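Local coordinates for nitrate transport protein (Parabacteroides distasonis, PDB 3HN0) that probably serves as the substrate-binding component of an ABC transporter, capturing a small solute, perhaps nitrate, outside the inner membrane, at residues 206-209 and 210-214. Sequence-based numbering, arbitrary orientation.
Sequences SCQK and AVRYP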
loop_
_atom_site.group_PDB
_atom_site.type_symbol
_atom_site.label_atom_id
_atom_site.label_comp_id
_atom_site.label_asym_id
_atom_site.label_seq_id
_atom_site.Cartn_x
_atom_site.Cartn_y
_atom_site.Cartn_z
ATOM N N SER A 206 11.233 -18.326 1.876
ATOM C CA SER A 206 12.385 -17.581 2.403
ATOM C C SER A 206 11.949 -16.211 2.927
ATOM O O SER A 206 12.420 -15.740 4.016
ATOM C CB SER A 206 13.478 -17.482 1.350
ATOM O OG SER A 206 14.658 -16.867 1.868
ATOM N N CYS A 207 11.018 -15.589 2.206
ATOM C CA CYS A 207 10.509 -14.253 2.607
ATOM C C CYS A 207 9.728 -14.399 3.921
ATOM O O CYS A 207 9.864 -13.564 4.801
ATOM C CB CYS A 207 9.591 -13.639 1.541
ATOM S SG CYS A 207 10.507 -13.020 0.124
ATOM N N GLN A 208 8.898 -15.443 4.026
ATOM C CA GLN A 208 8.096 -15.704 5.220
ATOM C C GLN A 208 8.986 -15.925 6.440
ATOM O O GLN A 208 8.713 -15.431 7.548
ATOM C CB GLN A 208 7.179 -16.913 4.984
ATOM C CG GLN A 208 6.286 -17.243 6.145
ATOM C CD GLN A 208 5.128 -18.169 5.739
ATOM O OE1 GLN A 208 5.128 -19.344 6.067
ATOM N NE2 GLN A 208 4.174 -17.636 4.979
ATOM N N LYS A 209 10.056 -16.656 6.230
ATOM C CA LYS A 209 10.978 -16.948 7.284
ATOM C C LYS A 209 11.654 -15.683 7.793
ATOM O O LYS A 209 11.833 -15.566 8.978
ATOM C CB LYS A 209 12.026 -17.967 6.857
ATOM C CG LYS A 209 12.830 -18.460 8.056
ATOM C CD LYS A 209 13.769 -19.596 7.680
ATOM C CE LYS A 209 14.532 -20.197 8.855
ATOM N NZ LYS A 209 15.322 -21.423 8.404
ATOM N N ALA A 210 12.081 -14.784 6.896
ATOM C CA ALA A 210 12.640 -13.505 7.304
ATOM C C ALA A 210 11.678 -12.761 8.207
ATOM O O ALA A 210 12.109 -12.215 9.221
ATOM C CB ALA A 210 13.043 -12.631 6.055
ATOM N N VAL A 211 10.401 -12.723 7.833
ATOM C CA VAL A 211 9.361 -11.956 8.584
ATOM C C VAL A 211 8.974 -12.599 9.919
ATOM O O VAL A 211 8.776 -11.911 10.945
ATOM C CB VAL A 211 8.116 -11.767 7.698
ATOM C CG1 VAL A 211 6.935 -11.315 8.519
ATOM C CG2 VAL A 211 8.503 -10.754 6.545
ATOM N N ARG A 212 8.888 -13.921 9.920
ATOM C CA ARG A 212 8.480 -14.666 11.075
ATOM C C ARG A 212 9.589 -14.957 12.061
ATOM O O ARG A 212 9.308 -14.983 13.263
ATOM C CB ARG A 212 7.772 -15.964 10.686
ATOM C CG ARG A 212 6.460 -15.714 10.005
ATOM C CD ARG A 212 5.639 -16.996 9.713
ATOM N NE ARG A 212 4.396 -16.666 8.993
ATOM C CZ ARG A 212 3.386 -17.508 8.762
ATOM N NH1 ARG A 212 3.436 -18.778 9.172
ATOM N NH2 ARG A 212 2.317 -17.073 8.102
ATOM N N TYR A 213 10.815 -15.150 11.566
ATOM C CA TYR A 213 11.987 -15.498 12.352
ATOM C C TYR A 213 13.108 -14.496 12.094
ATOM O O TYR A 213 14.175 -14.835 11.565
ATOM C CB TYR A 213 12.426 -16.951 12.059
ATOM C CG TYR A 213 11.324 -17.901 12.441
ATOM C CD1 TYR A 213 11.149 -18.287 13.776
ATOM C CD2 TYR A 213 10.423 -18.392 11.490
ATOM C CE1 TYR A 213 10.104 -19.110 14.150
ATOM C CE2 TYR A 213 9.356 -19.229 11.869
ATOM C CZ TYR A 213 9.218 -19.586 13.202
ATOM O OH TYR A 213 8.187 -20.427 13.609
ATOM N N PRO A 214 12.861 -13.233 12.442
ATOM C CA PRO A 214 13.894 -12.223 12.110
ATOM C C PRO A 214 15.205 -12.402 12.834
ATOM O O PRO A 214 16.284 -12.188 12.256
ATOM C CB PRO A 214 13.197 -10.879 12.441
ATOM C CG PRO A 214 12.166 -11.258 13.501
ATOM C CD PRO A 214 11.661 -12.619 13.018
#
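The side chain of Arg212 crosses that of Gln208, one helical turn earlier, at a slant, and ends with its guanidinium flat against the amide. Its CB and CG both pass the backbone carbonyl Gln208 O, which also receives the amide of Arg212, with N to O at 2.8 Å. Arg212 CD meets Gln208 CG at 3.6 Å, and Arg212 NE lies 3.5 Å from the same carbon. Arg212 CZ then comes over the amide: Gln208 CD sits 3.5 Å above the guanidinium plane, over its centre, and the two flat groups are only 5° from parallel. At the ends, Arg212 NH1 is nearest Gln208 OE1 and Arg212 NH2 nearest Gln208 NE2, a parallel stack of two flat polar groups. Gln208 reaches it with CG anti to the backbone N (chi1 -179°) and the chain extended; a second conformer exists, so the stack is probably not permanent. Long, flexible, polar-ended residues suit this exposed face.

Small residues suit the buried side. Cys207 packs on Ile242 and Tyr244, Ala210 fits against Ile18, and Ser206 can be buried because its hydroxyl is hydrogen-bonded to Ala19 O. Lys209 stretches out to a salt bridge with Asp22, while its carbonyl accepts the amide of Tyr213, N to O 2.8 Å, and lies at the edge of the tyrosine ring.

Tyr213 leaves helical geometry and is the N-cap of helix 214-223, whose first turn suits Pro214, since its backbone N needs no helical acceptor. Successive i to i+4 bonds, an i/i+4 side-chain stack and a one-residue break typify the C-terminal end of an amphipathic helix, here 196-212, packed against the mixed sheet.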